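PDB 3ES1: cupin 2, conserved barrel domain protein, which is of unknown function but folds as a single-domain cupin, a small beta barrel, and is found as an assembly of two copies. Local coordinates for residues A[6-11]-A[36-41]; A[43-48]-A[82-87]; A[96-101]-A[154-159]; A[112-117]-A[131-136]. All blocks are in the same frame, centred on the assembly; numbering follows the deposited sequence.

Contact 1. Residues A[6-11]-A[36-41]; sequences LSDSGL and PTRMIP
Asp8 OD2 grips two donors of the 36-41 segment: the backbone N of Met39 at 2.9 Å, on the anti side of the carboxylate, and the side-chain NE of Arg38 at 3.0 Å. The second bond is a salt bridge in which OD2 lies in the guanidinium plane, at its edge, while NE stands above the carboxylate plane; the two flat groups are 85° apart. Bends at chi2 and chi3 curl the arginine chain back toward the acid. The outer side is looser: a water bridges OD2 and Arg38 NH2, and, away from it, the methyl CE of selenomethionine Met39 rests 3.5 Å from Asp8 O. An alanine in place of Asp8 would probably leave Met39 N and Arg38 NE without this acceptor and let the arginine swing away. The tight part lies deeper, at buried Ser7 and Thr37: Thr37 N donates to Ser7 OG (3.1 Å), and Asp8 N to Thr37 O (3.1 Å), at the start of a type I turn from Ser7 to Gly10. Thr37 OG1 and Ser9 OG both bond Asp85 of strand 79-86, which ties the N-terminal turn and the end of strand 27-39 to the sheet, with strand 45-53 between.

Contact 2. Residues A[43-48]-A[82-87]; sequences GDASFL and RVVDML
Ser46 and Asp85 form a hydrogen-bonded pair in an antiparallel ladder of the cupin barrel, strand 45-48 running at 166° to strand 82-86. Leu48 and Val83 repeat the pattern; Phe47 with Val84 between them and Ala45 with Met86 beyond Ser46 and Asp85 are non-hydrogen-bonded pairs. The side chains therefore alternate between two faces. On one, the small CB of Ala45 leaves a hollow into which two bulkier groups lean, Val84 CG1 and the selenium SE of selenomethionine Met86, each at 4.0 Å. Val84 CG1 is anti to the backbone N (chi1 -178°), which turns it toward Ala45, while CG2 faces Phe47 CB more loosely. On the other face, Ser46 CB and Asp85 CB sit side by side, and their polar ends look beyond the pair: Ser46 OG to Thr37, Asp85 to Ser9, Thr37 and, by a salt bridge, Arg146. Val83, on this face too, packs on Ile127 of the second subunit. Leu87 fills the end of the ladder, CD2 lying 3.4 Å from Gly43 O and CD1 4.0 Å from Ser46 N. An alanine in place of Leu87 would probably open a gap there beside Gly43 and Ala45. Beyond the last bridge, Leu87 N donates to Asp44 O at 3.1 Å, with an N-H...O angle of 164°.

Contact 3. Residues A[96-101]-A[154-159]; sequences RTNSID and APAYLH
Two carbonyl oxygens, Asn98 O and Ala154 O, lie only 2.9 Å apart with no proton between them, an unfavourable closeness of two acceptors beside the one direct hydrogen bond of this contact. That bond runs from Ala154 N to Asn98 O (3.1 Å); it is nearly straight at hydrogen, 172°, yet the donor stands above the carbonyl plane, 50° out of it. Asn98 is the centre of an inverse gamma turn. Its CG is anti to the carbonyl carbon (chi1 -65°), and the amide it carries lies over Ala156, with OD1 3.4 Å from Ala156 CA and ND2 4.0 Å from Ala156 CB. A water joins the two sides, donating to Asn98 OD1 and accepting from Tyr157 N. Closer to the strand, the methyl of Ala154 packs on Ser99 CA at 4.1 Å. Ser99 OG turns the other way and donates to the syn lone pair of Asp101 OD1. The second subunit reaches both segments: its Asn60 bonds Ser99 O, and its His21 stacks on the Tyr157 ring. The contact sits at one end of the cupin barrel, where antiparallel strands 99-107 and 145-153 pair, Ile100 with Ile152.

Contact 4. Residues A[112-117]-A[131-136]; sequences LELDDG and RGTNHL
Glu113 and Leu136 form a hydrogen-bonded antiparallel pair in the small three-stranded sheet of the cupin fold, where strand 110-113 meets strand 136-138. Glu113 N donates to Leu136 O, and Leu136 N to Glu113 O. On one face the two side chains lie together, Leu136 CD1 against Glu113 CB at 3.8 Å, while the extended glutamate carries its carboxylate on to a salt bridge with Arg138. Away from that pair, Leu112 and Leu114 both cross His135 obliquely: Leu112 CD1 and Leu114 CD2 each lie 3.7 Å from its CB. Leu114 CD2 also lies 3.6 Å from Asn134 O, a buried carbonyl oxygen with no hydrogen-bonding partner in the model. The imidazole leads away from the leucines. His135 CG sits between the backbone N and the carbonyl carbon (chi1 67°), and His135 ND1 donates in the ring plane to Thr133 O at 2.7 Å, a bond that fixes the ring's rotation. The rings of His95 and Trp137 meet it with their planes well inclined. Further along, the contact turns polar: Asp115 and Asn134 cross at about a right angle, their carboxylate and amide planes 52° apart. Asp115 divides its two oxygens between subunits, OD2 accepting from Ala27 N of the second subunit, which also packs Phe29 on Leu112 and Val28 on Leu114. The other oxygen, Asp115 OD1, accepts a hydrogen bond from Asn134 ND2 on its syn side at 3.0 Å, almost straight at 174°.

Overall arrangement
From the N terminus, contact 1 closes the first loop, bringing the opening turn back to the end of strand 27-39. Contact 2 follows in series, joining strands 45-53 and 79-86 of the same sheet; the two touch where Asp85 takes up Ser9 and Thr37, with centres about 7 Å apart. Contact 3 closes a much longer loop, from the start of strand 99-107 to the segment after strand 145-153, on the opposite side of the chain's centre from contacts 1 and 2. Contact 4 falls within that loop and joins strand 110-113 to the start of strand 136-138 in the small sheet; Arg96 packs on Gly132, linking it to contact 3. Contacts 3 and 4 both meet the second subunit broadly, contact 2 only at Val83.

Contact 1. Residues A[6-11]-A[36-41]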
# COMPACT_ATOMS: atom_id res chain seq x y z
N LEU A 6 -4.66 22.39 -5.37
CA LEU A 6 -3.66 22.04 -4.35
C LEU A 6 -4.38 21.50 -3.12
O LEU A 6 -5.46 21.92 -2.77
CB LEU A 6 -2.87 23.30 -3.96
CG LEU A 6 -1.43 23.19 -3.56
CD1 LEU A 6 -0.63 22.48 -4.66
CD2 LEU A 6 -0.93 24.65 -3.24
N SER A 7 -3.76 20.50 -2.49
CA SER A 7 -4.24 19.95 -1.22
C SER A 7 -4.21 21.00 -0.10
O SER A 7 -3.46 21.99 -0.12
CB SER A 7 -3.39 18.75 -0.80
OG SER A 7 -3.46 17.69 -1.75
N ASP A 8 -5.07 20.77 0.89
CA ASP A 8 -5.17 21.70 2.03
C ASP A 8 -3.85 21.72 2.83
O ASP A 8 -3.65 22.58 3.67
CB ASP A 8 -6.36 21.36 2.94
CG ASP A 8 -7.71 21.66 2.28
OD1 ASP A 8 -7.74 22.36 1.26
OD2 ASP A 8 -8.77 21.18 2.78
N SER A 9 -2.97 20.74 2.57
CA SER A 9 -1.66 20.65 3.24
C SER A 9 -0.62 21.43 2.45
O SER A 9 0.52 21.57 2.87
CB SER A 9 -1.19 19.21 3.26
OG SER A 9 -1.21 18.72 1.92
N GLY A 10 -1.04 21.91 1.28
CA GLY A 10 -0.12 22.60 0.35
C GLY A 10 0.63 21.70 -0.61
O GLY A 10 1.42 22.19 -1.46
N LEU A 11 0.37 20.41 -0.47
CA LEU A 11 0.94 19.37 -1.37
C LEU A 11 0.04 19.08 -2.58
O LEU A 11 -1.15 19.40 -2.57
CB LEU A 11 1.16 18.08 -0.58
CG LEU A 11 2.17 18.13 0.55
CD1 LEU A 11 2.24 16.79 1.29
CD2 LEU A 11 3.54 18.48 -0.02
N PRO A 36 -7.57 16.58 -4.43
CA PRO A 36 -6.79 17.02 -3.27
C PRO A 36 -7.09 16.26 -2.00
O PRO A 36 -8.19 15.79 -1.81
CB PRO A 36 -7.21 18.49 -3.12
CG PRO A 36 -8.64 18.50 -3.61
CD PRO A 36 -8.59 17.58 -4.81
N THR A 37 -6.09 16.17 -1.13
CA THR A 37 -6.36 15.83 0.27
C THR A 37 -7.01 17.07 0.91
O THR A 37 -6.73 18.21 0.57
CB THR A 37 -5.10 15.34 1.08
OG1 THR A 37 -4.20 16.44 1.34
CG2 THR A 37 -4.38 14.12 0.39
N ARG A 38 -7.95 16.81 1.81
CA ARG A 38 -8.71 17.85 2.50
C ARG A 38 -8.59 17.78 4.02
O ARG A 38 -8.46 16.71 4.66
CB ARG A 38 -10.18 17.77 2.08
CG ARG A 38 -10.43 17.91 0.55
CD ARG A 38 -9.85 19.18 0.03
NE ARG A 38 -10.55 20.33 0.56
CZ ARG A 38 -11.67 20.80 0.04
NH1 ARG A 38 -12.20 20.17 -1.00
NH2 ARG A 38 -12.26 21.87 0.57
N MSE A 39 -8.65 18.96 4.61
CA MSE A 39 -8.47 19.17 6.05
C MSE A 39 -9.53 18.46 6.87
O MSE A 39 -10.71 18.45 6.54
CB MSE A 39 -8.48 20.68 6.39
CG MSE A 39 -7.78 20.98 7.68
SE MSE A 39 -5.84 20.81 7.62
CE MSE A 39 -5.37 22.43 6.68
N ILE A 40 -9.08 17.82 7.93
CA ILE A 40 -10.00 17.26 8.94
C ILE A 40 -10.32 18.38 9.98
O ILE A 40 -9.56 19.37 10.09
CB ILE A 40 -9.45 16.00 9.65
CG1 ILE A 40 -8.22 16.34 10.52
CG2 ILE A 40 -9.16 14.84 8.65
CD1 ILE A 40 -7.57 15.13 11.05
N PRO A 41 -11.42 18.22 10.74
CA PRO A 41 -11.82 19.30 11.67
C PRO A 41 -10.77 19.77 12.66
O PRO A 41 -10.69 20.97 12.93
CB PRO A 41 -13.05 18.70 12.37
CG PRO A 41 -13.68 17.88 11.28
CD PRO A 41 -12.47 17.20 10.62
O HOH W 1 -11.13 21.79 3.51

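Contact 2. Residues A[43-48]-A[82-87]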
# COMPACT_ATOMS: atom_id res chain seq x y z
N GLY A 43 -7.65 20.12 12.31
CA GLY A 43 -6.59 20.87 11.63
C GLY A 43 -5.21 20.24 11.71
O GLY A 43 -4.24 20.83 11.32
N ASP A 44 -5.13 19.02 12.20
CA ASP A 44 -3.84 18.30 12.34
C ASP A 44 -3.32 17.62 11.08
O ASP A 44 -2.13 17.41 10.93
CB ASP A 44 -3.92 17.29 13.47
CG ASP A 44 -4.17 17.97 14.84
OD1 ASP A 44 -3.54 18.99 15.09
OD2 ASP A 44 -4.99 17.49 15.61
N ALA A 45 -4.26 17.26 10.21
CA ALA A 45 -4.00 16.45 9.00
C ALA A 45 -5.00 16.77 7.88
O ALA A 45 -6.10 17.30 8.11
CB ALA A 45 -4.01 14.91 9.31
N SER A 46 -4.54 16.54 6.66
CA SER A 46 -5.36 16.70 5.45
C SER A 46 -5.33 15.32 4.77
O SER A 46 -4.27 14.72 4.61
CB SER A 46 -4.72 17.80 4.61
OG SER A 46 -5.47 18.10 3.47
N PHE A 47 -6.49 14.77 4.46
CA PHE A 47 -6.57 13.37 4.00
C PHE A 47 -7.38 13.13 2.73
O PHE A 47 -8.18 13.95 2.30
CB PHE A 47 -7.07 12.47 5.15
CG PHE A 47 -8.56 12.29 5.17
CD1 PHE A 47 -9.41 13.33 5.48
CD2 PHE A 47 -9.10 11.06 4.89
CE1 PHE A 47 -10.78 13.13 5.47
CE2 PHE A 47 -10.45 10.86 4.87
CZ PHE A 47 -11.29 11.87 5.18
N LEU A 48 -7.12 11.95 2.11
CA LEU A 48 -7.91 11.46 0.99
C LEU A 48 -8.08 9.99 1.01
O LEU A 48 -7.09 9.26 0.94
CB LEU A 48 -7.27 11.87 -0.36
CG LEU A 48 -7.87 11.46 -1.71
CD1 LEU A 48 -9.27 12.10 -1.95
CD2 LEU A 48 -6.93 11.78 -2.89
N ARG A 82 -5.79 4.96 2.00
CA ARG A 82 -5.96 6.41 2.06
C ARG A 82 -4.62 7.11 2.13
O ARG A 82 -3.60 6.50 2.52
CB ARG A 82 -6.87 6.80 3.25
CG ARG A 82 -6.29 6.48 4.58
CD ARG A 82 -7.16 6.99 5.69
NE ARG A 82 -6.71 6.40 6.93
CZ ARG A 82 -7.38 5.50 7.63
NH1 ARG A 82 -8.58 5.12 7.27
NH2 ARG A 82 -6.84 5.03 8.75
N VAL A 83 -4.63 8.38 1.74
CA VAL A 83 -3.50 9.27 1.84
C VAL A 83 -3.72 10.28 2.98
O VAL A 83 -4.76 10.96 3.06
CB VAL A 83 -3.23 9.99 0.49
CG1 VAL A 83 -2.08 10.99 0.64
CG2 VAL A 83 -2.98 9.00 -0.65
N VAL A 84 -2.74 10.34 3.87
CA VAL A 84 -2.78 11.26 5.06
C VAL A 84 -1.59 12.20 5.03
O VAL A 84 -0.42 11.77 4.97
CB VAL A 84 -2.87 10.52 6.44
CG1 VAL A 84 -2.95 11.50 7.61
CG2 VAL A 84 -4.11 9.61 6.47
N ASP A 85 -1.90 13.49 5.05
CA ASP A 85 -0.86 14.54 5.12
C ASP A 85 -0.86 15.09 6.51
O ASP A 85 -1.78 15.80 6.92
CB ASP A 85 -1.14 15.68 4.15
CG ASP A 85 -1.16 15.25 2.69
OD1 ASP A 85 -0.74 14.12 2.35
OD2 ASP A 85 -1.56 16.08 1.85
N MSE A 86 0.20 14.74 7.23
CA MSE A 86 0.42 15.21 8.61
C MSE A 86 1.04 16.59 8.51
O MSE A 86 2.06 16.80 7.84
CB MSE A 86 1.36 14.27 9.39
CG MSE A 86 0.84 12.84 9.67
SE MSE A 86 -0.89 12.75 10.54
CE MSE A 86 -0.49 13.15 12.37
N LEU A 87 0.40 17.55 9.17
CA LEU A 87 0.85 18.96 9.10
C LEU A 87 1.99 19.25 10.08
O LEU A 87 2.15 18.54 11.08
CB LEU A 87 -0.33 19.93 9.30
CG LEU A 87 -1.20 20.31 8.07
CD1 LEU A 87 -1.59 19.20 7.22
CD2 LEU A 87 -2.43 21.04 8.46

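Contact 3. Residues A[96-101]-A[154-159]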
# COMPACT_ATOMS: atom_id res chain seq x y z
N ARG A 96 -5.22 2.19 18.58
CA ARG A 96 -4.94 0.84 18.08
C ARG A 96 -6.11 0.38 17.24
O ARG A 96 -7.23 0.67 17.57
CB ARG A 96 -4.79 -0.12 19.26
CG ARG A 96 -4.51 -1.54 18.92
CD ARG A 96 -4.69 -2.41 20.14
NE ARG A 96 -3.83 -2.00 21.22
CZ ARG A 96 -4.23 -1.68 22.44
NH1 ARG A 96 -5.50 -1.72 22.79
NH2 ARG A 96 -3.32 -1.32 23.34
N THR A 97 -5.83 -0.33 16.16
CA THR A 97 -6.89 -0.88 15.29
C THR A 97 -6.66 -2.38 15.07
O THR A 97 -5.54 -2.89 15.22
CB THR A 97 -6.98 -0.17 13.88
OG1 THR A 97 -5.74 -0.31 13.15
CG2 THR A 97 -7.32 1.36 14.01
N ASN A 98 -7.75 -3.02 14.68
CA ASN A 98 -7.76 -4.45 14.31
C ASN A 98 -7.45 -4.66 12.83
O ASN A 98 -8.31 -4.97 11.97
CB ASN A 98 -9.07 -5.11 14.74
CG ASN A 98 -9.24 -5.15 16.23
OD1 ASN A 98 -8.28 -5.01 16.98
ND2 ASN A 98 -10.45 -5.33 16.67
N SER A 99 -6.17 -4.50 12.57
CA SER A 99 -5.64 -4.47 11.23
C SER A 99 -4.13 -4.58 11.23
O SER A 99 -3.47 -4.30 12.23
CB SER A 99 -6.04 -3.16 10.53
OG SER A 99 -5.51 -2.02 11.20
N ILE A 100 -3.61 -4.99 10.10
CA ILE A 100 -2.20 -4.77 9.77
C ILE A 100 -2.21 -3.68 8.72
O ILE A 100 -3.02 -3.69 7.82
CB ILE A 100 -1.46 -6.08 9.29
CG1 ILE A 100 0.07 -5.89 9.22
CG2 ILE A 100 -1.98 -6.66 7.93
CD1 ILE A 100 0.85 -7.20 8.91
N ASP A 101 -1.32 -2.71 8.88
CA ASP A 101 -1.22 -1.59 7.98
C ASP A 101 0.15 -1.46 7.35
O ASP A 101 1.12 -1.58 8.01
CB ASP A 101 -1.54 -0.27 8.66
CG ASP A 101 -2.54 -0.39 9.76
OD1 ASP A 101 -3.57 -0.99 9.52
OD2 ASP A 101 -2.25 0.14 10.80
N ALA A 154 -7.53 -7.56 10.46
CA ALA A 154 -7.01 -8.69 11.26
C ALA A 154 -7.78 -8.73 12.58
O ALA A 154 -8.30 -7.71 13.05
CB ALA A 154 -5.48 -8.59 11.52
N PRO A 155 -7.90 -9.92 13.15
CA PRO A 155 -8.48 -9.99 14.49
C PRO A 155 -7.71 -9.15 15.51
O PRO A 155 -6.52 -8.80 15.35
CB PRO A 155 -8.42 -11.48 14.84
CG PRO A 155 -8.11 -12.19 13.58
CD PRO A 155 -7.49 -11.23 12.64
N ALA A 156 -8.40 -8.89 16.60
CA ALA A 156 -7.77 -8.30 17.75
C ALA A 156 -6.58 -9.12 18.12
O ALA A 156 -6.57 -10.35 18.04
CB ALA A 156 -8.77 -8.20 18.94
N TYR A 157 -5.57 -8.37 18.53
CA TYR A 157 -4.33 -8.92 19.02
C TYR A 157 -4.64 -9.59 20.34
O TYR A 157 -5.34 -9.04 21.21
CB TYR A 157 -3.24 -7.84 19.19
CG TYR A 157 -1.99 -8.44 19.81
CD1 TYR A 157 -1.11 -9.19 19.03
CD2 TYR A 157 -1.75 -8.33 21.18
CE1 TYR A 157 0.01 -9.77 19.59
CE2 TYR A 157 -0.62 -8.94 21.75
CZ TYR A 157 0.25 -9.63 20.94
OH TYR A 157 1.34 -10.27 21.49
N LEU A 158 -4.10 -10.79 20.47
CA LEU A 158 -4.23 -11.62 21.69
C LEU A 158 -2.95 -11.60 22.55
O LEU A 158 -1.88 -12.08 22.17
CB LEU A 158 -4.63 -13.06 21.34
CG LEU A 158 -6.02 -13.29 20.73
CD1 LEU A 158 -6.30 -14.78 20.43
CD2 LEU A 158 -7.09 -12.69 21.60
N HIS A 159 -3.11 -11.05 23.74
CA HIS A 159 -2.09 -11.10 24.78
C HIS A 159 -2.50 -12.06 25.90
O HIS A 159 -3.52 -11.87 26.55
CB HIS A 159 -1.89 -9.72 25.37
CG HIS A 159 -0.88 -9.67 26.47
ND1 HIS A 159 0.44 -9.98 26.26
CD2 HIS A 159 -0.99 -9.36 27.78
CE1 HIS A 159 1.10 -9.86 27.40
NE2 HIS A 159 0.25 -9.50 28.33
O HOH W 2 -6.01 -5.47 19.06

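Contact 4. Residues A[112-117]-A[131-136]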
# COMPACT_ATOMS: atom_id res chain seq x y z
N LEU A 112 7.07 8.09 14.41
CA LEU A 112 6.14 7.07 14.88
C LEU A 112 6.39 6.82 16.34
O LEU A 112 7.48 6.37 16.72
CB LEU A 112 6.30 5.79 14.10
CG LEU A 112 5.58 4.51 14.52
CD1 LEU A 112 4.05 4.73 14.59
CD2 LEU A 112 5.89 3.41 13.60
N GLU A 113 5.35 7.04 17.13
CA GLU A 113 5.39 6.77 18.58
C GLU A 113 4.45 5.62 18.94
O GLU A 113 3.27 5.63 18.56
CB GLU A 113 5.04 8.01 19.39
CG GLU A 113 5.14 7.78 20.89
CD GLU A 113 4.92 9.02 21.73
OE1 GLU A 113 5.21 10.16 21.25
OE2 GLU A 113 4.49 8.85 22.91
N LEU A 114 5.00 4.68 19.70
CA LEU A 114 4.27 3.50 20.17
C LEU A 114 4.01 3.63 21.66
O LEU A 114 3.75 4.72 22.13
CB LEU A 114 5.03 2.23 19.84
CG LEU A 114 5.41 2.05 18.36
CD1 LEU A 114 6.10 0.73 18.15
CD2 LEU A 114 4.23 2.09 17.44
N ASP A 115 4.10 2.53 22.41
CA ASP A 115 3.76 2.57 23.85
C ASP A 115 4.93 3.16 24.64
O ASP A 115 6.11 3.04 24.29
CB ASP A 115 3.34 1.18 24.45
CG ASP A 115 1.85 0.82 24.22
OD1 ASP A 115 0.99 1.73 24.20
OD2 ASP A 115 1.49 -0.39 24.09
N ASP A 116 4.58 3.76 25.77
CA ASP A 116 5.56 4.12 26.79
C ASP A 116 6.68 5.00 26.28
O ASP A 116 7.82 4.87 26.73
CB ASP A 116 6.12 2.85 27.45
CG ASP A 116 5.01 1.97 28.00
OD1 ASP A 116 4.07 2.56 28.55
OD2 ASP A 116 5.00 0.74 27.79
N GLY A 117 6.34 5.88 25.34
CA GLY A 117 7.25 6.90 24.84
C GLY A 117 8.20 6.40 23.75
O GLY A 117 9.02 7.15 23.25
N ARG A 131 1.66 -3.71 13.05
CA ARG A 131 1.08 -5.03 13.38
C ARG A 131 0.09 -4.97 14.56
O ARG A 131 0.21 -5.71 15.54
CB ARG A 131 2.21 -6.06 13.56
CG ARG A 131 2.98 -6.32 12.24
CD ARG A 131 4.14 -7.26 12.41
NE ARG A 131 3.68 -8.53 12.99
CZ ARG A 131 3.87 -8.89 14.24
NH1 ARG A 131 4.50 -8.09 15.08
NH2 ARG A 131 3.39 -10.05 14.67
N GLY A 132 -0.90 -4.11 14.39
CA GLY A 132 -2.08 -3.97 15.30
C GLY A 132 -1.71 -3.31 16.61
O GLY A 132 -2.31 -3.49 17.66
N THR A 133 -0.68 -2.49 16.50
CA THR A 133 -0.12 -1.76 17.64
C THR A 133 -0.70 -0.38 17.92
O THR A 133 -0.93 0.44 17.01
CB THR A 133 1.39 -1.65 17.45
OG1 THR A 133 1.68 -1.36 16.09
CG2 THR A 133 2.10 -3.00 17.82
N ASN A 134 -0.87 -0.12 19.21
CA ASN A 134 -1.09 1.24 19.70
C ASN A 134 0.01 2.19 19.21
O ASN A 134 1.21 1.89 19.32
CB ASN A 134 -1.18 1.26 21.23
CG ASN A 134 -1.87 2.47 21.75
OD1 ASN A 134 -2.82 2.99 21.12
ND2 ASN A 134 -1.41 2.95 22.92
N HIS A 135 -0.40 3.28 18.58
CA HIS A 135 0.54 4.28 18.01
C HIS A 135 -0.07 5.66 17.75
O HIS A 135 -1.29 5.83 17.64
CB HIS A 135 1.07 3.78 16.64
CG HIS A 135 -0.01 3.74 15.60
ND1 HIS A 135 -0.96 2.74 15.58
CD2 HIS A 135 -0.40 4.65 14.68
CE1 HIS A 135 -1.82 2.98 14.61
NE2 HIS A 135 -1.52 4.15 14.07
N LEU A 136 0.82 6.63 17.57
CA LEU A 136 0.46 7.93 16.97
C LEU A 136 1.54 8.33 15.96
O LEU A 136 2.68 7.85 15.99
CB LEU A 136 0.28 9.02 18.07
CG LEU A 136 1.46 9.52 18.92
CD1 LEU A 136 2.39 10.49 18.13
CD2 LEU A 136 0.96 10.20 20.17